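Cerato-platanin-like protein (Moniliophthora perniciosa, PDB 3SUK) is of unknown function but belongs to the secreted cerato-platanin family, folding as a double-psi beta barrel. Local coordinates at residues F8-D13 / V92-M97; N20-S25 / V81-A86. All blocks are in the same frame, centred on the assembly; numbering follows the deposited sequence.

Interaction 1. Residues F8-D13 / V92-M97; sequences FDNTYD and VAQAAM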
loop_
_atom_site.group_PDB
_atom_site.type_symbol
_atom_site.label_atom_id
_atom_site.label_comp_id
_atom_site.label_asym_id
_atom_site.label_seq_id
_atom_site.Cartn_x
_atom_site.Cartn_y
_atom_site.Cartn_z
ATOM N N PHE A 8 6.687 6.781 2.546
ATOM C CA PHE A 8 7.216 5.460 2.304
ATOM C C PHE A 8 7.818 4.865 3.550
ATOM O O PHE A 8 8.169 5.533 4.487
ATOM C CB PHE A 8 8.194 5.419 1.105
ATOM C CG PHE A 8 9.541 6.043 1.379
ATOM C CD1 PHE A 8 10.566 5.317 1.958
ATOM C CD2 PHE A 8 9.764 7.335 1.058
ATOM C CE1 PHE A 8 11.750 5.865 2.204
ATOM C CE2 PHE A 8 10.996 7.888 1.278
ATOM C CZ PHE A 8 11.983 7.146 1.869
ATOM N N ASP A 9 7.821 3.557 3.535
ATOM C CA ASP A 9 8.370 2.744 4.631
ATOM C C ASP A 9 9.055 1.565 3.967
ATOM O O ASP A 9 8.411 0.754 3.360
ATOM C CB ASP A 9 7.215 2.290 5.530
ATOM C CG ASP A 9 7.662 1.448 6.735
ATOM O OD1 ASP A 9 8.726 0.925 6.720
ATOM O OD2 ASP A 9 6.880 1.318 7.672
ATOM N N ASN A 10 10.384 1.493 4.148
ATOM C CA ASN A 10 11.222 0.486 3.518
ATOM C C ASN A 10 10.967 -0.947 4.002
ATOM O O ASN A 10 11.410 -1.845 3.399
ATOM C CB ASN A 10 12.707 0.832 3.678
ATOM C CG ASN A 10 13.104 2.102 2.955
ATOM O OD1 ASN A 10 13.608 3.007 3.570
ATOM N ND2 ASN A 10 12.857 2.166 1.679
ATOM N N THR A 11 10.216 -1.123 5.072
ATOM C CA THR A 11 9.786 -2.448 5.541
ATOM C C THR A 11 9.147 -3.144 4.335
ATOM O O THR A 11 9.450 -4.255 4.040
ATOM C CB THR A 11 8.687 -2.248 6.649
ATOM O OG1 THR A 11 9.303 -1.730 7.828
ATOM C CG2 THR A 11 8.037 -3.533 6.981
ATOM N N TYR A 12 8.319 -2.443 3.576
ATOM C CA TYR A 12 7.565 -3.047 2.466
ATOM C C TYR A 12 8.332 -3.292 1.174
ATOM O O TYR A 12 7.826 -3.910 0.303
ATOM C CB TYR A 12 6.271 -2.233 2.196
ATOM C CG TYR A 12 5.474 -1.969 3.467
ATOM C CD1 TYR A 12 5.025 -3.011 4.270
ATOM C CD2 TYR A 12 5.211 -0.681 3.883
ATOM C CE1 TYR A 12 4.314 -2.758 5.441
ATOM C CE2 TYR A 12 4.540 -0.438 5.044
ATOM C CZ TYR A 12 4.103 -1.457 5.832
ATOM O OH TYR A 12 3.420 -1.213 6.993
ATOM N N ASP A 13 9.528 -2.744 1.091
ATOM C CA ASP A 13 10.379 -2.871 -0.101
ATOM C C ASP A 13 10.992 -4.236 -0.230
ATOM O O ASP A 13 11.474 -4.590 -1.256
ATOM C CB ASP A 13 11.466 -1.799 -0.140
ATOM C CG ASP A 13 10.924 -0.497 -0.597
ATOM O OD1 ASP A 13 10.617 -0.422 -1.785
ATOM O OD2 ASP A 13 10.770 0.364 0.214
ATOM N N VAL A 92 3.806 3.383 2.151
ATOM C CA VAL A 92 4.017 2.432 1.058
ATOM C C VAL A 92 5.474 2.074 0.816
ATOM O O VAL A 92 6.336 2.708 1.274
ATOM C CB VAL A 92 3.348 2.921 -0.282
ATOM C CG1 VAL A 92 1.848 3.245 -0.016
ATOM C CG2 VAL A 92 4.116 4.106 -0.909
ATOM N N ALA A 93 5.700 1.023 0.043
ATOM C CA ALA A 93 7.080 0.677 -0.301
ATOM C C ALA A 93 7.687 1.874 -1.036
ATOM O O ALA A 93 7.045 2.524 -1.798
ATOM C CB ALA A 93 7.102 -0.570 -1.184
ATOM N N GLN A 94 8.961 2.116 -0.807
ATOM C CA GLN A 94 9.600 3.209 -1.499
ATOM C C GLN A 94 9.436 2.991 -3.016
ATOM O O GLN A 94 9.199 3.921 -3.744
ATOM C CB GLN A 94 11.100 3.265 -1.144
ATOM C CG GLN A 94 11.778 4.485 -1.767
ATOM C CD GLN A 94 13.287 4.426 -1.601
ATOM O OE1 GLN A 94 13.771 4.118 -0.557
ATOM N NE2 GLN A 94 14.009 4.787 -2.656
ATOM N N ALA A 95 9.547 1.774 -3.480
ATOM C CA ALA A 95 9.486 1.536 -4.907
ATOM C C ALA A 95 8.147 2.011 -5.489
ATOM O O ALA A 95 8.113 2.578 -6.581
ATOM C CB ALA A 95 9.719 0.095 -5.193
ATOM N N ALA A 96 7.079 1.804 -4.744
ATOM C CA ALA A 96 5.773 2.272 -5.127
ATOM C C ALA A 96 5.675 3.782 -5.163
ATOM O O ALA A 96 5.124 4.310 -6.074
ATOM C CB ALA A 96 4.710 1.707 -4.221
ATOM N N MET A 97 6.185 4.462 -4.156
ATOM C CA MET A 97 6.217 5.907 -4.137
ATOM C C MET A 97 7.098 6.423 -5.271
ATOM O O MET A 97 6.792 7.421 -5.852
ATOM C CB MET A 97 6.649 6.464 -2.788
ATOM C CG MET A 97 6.474 7.936 -2.702
ATOM S SD MET A 97 6.829 8.553 -1.035
ATOM C CE MET A 97 6.506 10.302 -1.208
#
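The start of helix 94-101 is gripped here by a carboxylate from elsewhere in the chain, a worked case of a negative group meeting a helix N terminus. Asp13 presents both oxygens by their syn lone pairs: OD2 accepts from Gln94 N at 2.7 Å and OD1 from Ala95 N at 3.0 Å. Ala93, at the N-cap position, brings no polar side chain of its own, and the helix dipole would probably favour the charged form of Asp13. From above the carboxylate plane Asn10 ND2 gives a second bond to OD2, and it also reaches a lone pair of Gln94 OE1, 3.1 Å away. Just before the 3-10 turn 10-13, the sheet supplies the other half of the contact. Strands 4-8 and 90-92 of the double-psi barrel run parallel, with Asp9 N donating to Val92 O (2.8 Å, 161° at the hydrogen). Phe8, its CG in the crowded position between N and the carbonyl carbon (chi1 73°), lies alongside Gln94, whose CG sits over one ring face as a CH-pi contact. Met97 crosses at the edge, a Met-aromatic contact with SD 3.8 Å from Phe8 CD2, beside helix 105-108.

Interaction 2. Residues N20-S25 / V81-A86; sequences NTVACS and VAIDHA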
loop_
_atom_site.group_PDB
_atom_site.type_symbol
_atom_site.label_atom_id
_atom_site.label_comp_id
_atom_site.label_asym_id
_atom_site.label_seq_id
_atom_site.Cartn_x
_atom_site.Cartn_y
_atom_site.Cartn_z
ATOM N N ASN A 20 3.110 -12.202 8.513
ATOM C CA ASN A 20 2.940 -12.327 9.946
ATOM C C ASN A 20 3.496 -11.163 10.753
ATOM O O ASN A 20 3.248 -11.064 11.908
ATOM C CB ASN A 20 3.455 -13.677 10.440
ATOM C CG ASN A 20 2.593 -14.793 9.948
ATOM O OD1 ASN A 20 1.399 -14.693 9.916
ATOM N ND2 ASN A 20 3.227 -15.828 9.499
ATOM N N THR A 21 4.208 -10.276 10.080
ATOM C CA THR A 21 4.811 -9.087 10.690
ATOM C C THR A 21 3.917 -7.836 10.621
ATOM O O THR A 21 4.276 -6.830 11.152
ATOM C CB THR A 21 6.190 -8.687 10.049
ATOM O OG1 THR A 21 6.007 -8.287 8.692
ATOM C CG2 THR A 21 7.222 -9.820 10.098
ATOM N N VAL A 22 2.741 -7.943 10.001
ATOM C CA VAL A 22 1.841 -6.813 9.828
ATOM C C VAL A 22 0.497 -7.097 10.477
ATOM O O VAL A 22 0.256 -8.152 10.917
ATOM C CB VAL A 22 1.659 -6.414 8.312
ATOM C CG1 VAL A 22 2.971 -6.029 7.715
ATOM C CG2 VAL A 22 1.129 -7.616 7.526
ATOM N N ALA A 23 -0.354 -6.099 10.536
ATOM C CA ALA A 23 -1.626 -6.200 11.164
ATOM C C ALA A 23 -2.508 -7.279 10.506
ATOM O O ALA A 23 -3.255 -7.909 11.183
ATOM C CB ALA A 23 -2.312 -4.875 11.115
ATOM N N CYS A 24 -2.398 -7.408 9.191
ATOM C CA CYS A 24 -3.216 -8.342 8.406
ATOM C C CYS A 24 -2.584 -9.727 8.267
ATOM O O CYS A 24 -2.441 -10.239 7.223
ATOM C CB CYS A 24 -3.549 -7.769 7.022
ATOM S SG CYS A 24 -4.369 -6.093 7.108
ATOM N N SER A 25 -2.273 -10.275 9.428
ATOM C CA SER A 25 -1.602 -11.542 9.509
ATOM C C SER A 25 -2.637 -12.691 9.573
ATOM O O SER A 25 -2.985 -13.222 8.579
ATOM C CB SER A 25 -0.695 -11.510 10.765
ATOM O OG SER A 25 -1.380 -11.217 11.938
ATOM N N VAL A 81 -2.204 -2.616 -2.793
ATOM C CA VAL A 81 -2.915 -3.386 -1.767
ATOM C C VAL A 81 -2.473 -2.949 -0.390
ATOM O O VAL A 81 -1.338 -2.923 -0.104
ATOM C CB VAL A 81 -2.674 -4.932 -1.917
ATOM C CG1 VAL A 81 -3.365 -5.729 -0.773
ATOM C CG2 VAL A 81 -3.210 -5.411 -3.305
ATOM N N ALA A 82 -3.449 -2.683 0.441
ATOM C CA ALA A 82 -3.192 -2.350 1.834
ATOM C C ALA A 82 -3.180 -3.599 2.704
ATOM O O ALA A 82 -4.070 -4.353 2.672
ATOM C CB ALA A 82 -4.216 -1.313 2.310
ATOM N N ILE A 83 -2.083 -3.755 3.416
ATOM C CA ILE A 83 -1.842 -4.935 4.250
ATOM C C ILE A 83 -1.524 -4.684 5.737
ATOM O O ILE A 83 -1.176 -5.592 6.438
ATOM C CB ILE A 83 -0.684 -5.764 3.626
ATOM C CG1 ILE A 83 0.670 -5.041 3.734
ATOM C CG2 ILE A 83 -1.025 -6.117 2.165
ATOM C CD1 ILE A 83 1.873 -5.889 3.406
ATOM N N ASP A 84 -1.551 -3.429 6.158
ATOM C CA ASP A 84 -1.072 -3.087 7.500
ATOM C C ASP A 84 -1.765 -1.791 7.908
ATOM O O ASP A 84 -2.320 -1.131 7.083
ATOM C CB ASP A 84 0.458 -2.940 7.456
ATOM C CG ASP A 84 1.156 -3.021 8.827
ATOM O OD1 ASP A 84 0.500 -3.288 9.807
ATOM O OD2 ASP A 84 2.366 -2.782 8.790
ATOM N N HIS A 85 -1.716 -1.491 9.191
ATOM C CA HIS A 85 -2.210 -0.240 9.756
ATOM C C HIS A 85 -1.194 0.895 9.591
ATOM O O HIS A 85 -0.094 0.708 9.869
ATOM C CB HIS A 85 -2.504 -0.452 11.265
ATOM C CG HIS A 85 -2.763 0.827 12.020
ATOM N ND1 HIS A 85 -3.928 1.538 11.902
ATOM C CD2 HIS A 85 -1.980 1.537 12.856
ATOM C CE1 HIS A 85 -3.870 2.613 12.661
ATOM N NE2 HIS A 85 -2.702 2.626 13.257
ATOM N N ALA A 86 -1.679 2.072 9.201
ATOM C CA ALA A 86 -0.907 3.319 9.219
ATOM C C ALA A 86 -1.667 4.283 10.112
ATOM O O ALA A 86 -2.848 4.217 10.227
ATOM C CB ALA A 86 -0.813 3.889 7.827
#
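The C-terminal part of strand 74-83 of the double-psi barrel and the bend that follows meet the loop 20-25, and the contact divides into a close-packed half and a looser one. The close half gathers round Ile83 O. Val22 CG2, lodged between its own backbone N and carbonyl carbon, approaches this oxygen to 3.3 Å, and Cys24 SG comes in to 3.3 Å from Ile83 O as well. Beside them Val22 crosses Asp84 obliquely, with its CB 3.5 Å from Asp84 CG and its CG1 over toward OD2. An inverse gamma turn centred on Cys24 shapes the loop here, and a disulfide ties Cys24 to Cys61, so the residue that packs on Ile83 O is also anchored covalently to another part of the chain. At Asp84 the chain bends sharply, so that what precedes and what follows lie on different faces, and the side chain, with CG anti to the backbone N (chi1 -162°), reaches over to the loop. OD1 is held by two backbone N-H groups, each arriving from above the carboxylate plane: Ala23 N at 3.0 Å with a nearly straight bond (164°), and His85 N at 2.9 Å with a more bent one (134°). OD2 pairs with Tyr12 OH, so both oxygens are engaged. An alanine in place of Asp84 would remove the acceptor for Ala23 N, His85 N and Tyr12 OH and would probably loosen the hold on the loop and on the bend. The other half is sparser and nearer solvent. Ala23 CB stands 3.9 Å from His85 N, and little else joins these two residues. His85 is exposed; its imidazole leads off from the loop, and its ND1 donates to Ile53 O, outside the two segments.

From the N terminus, strand 4-8 runs into residues 8-13, and the long loop before strand 47-50 then passes through 20-25. The partners come much later: 81-86 carries strand 74-83 into a bend, whereas residues 92-97 start helix 94-101. Interaction 1 therefore closes the wider loop and interaction 2 is nested inside it, with no crossing. The first ties the strand 4-8 end to strand 90-92 and the helix; the second ties the loop to the bend that follows strand 74-83. Their centres lie about 13 Å apart, yet they touch, as Tyr12 OH of interaction 1 meets Asp84 OD2 of interaction 2 at 2.6 Å, a probable hydrogen bond.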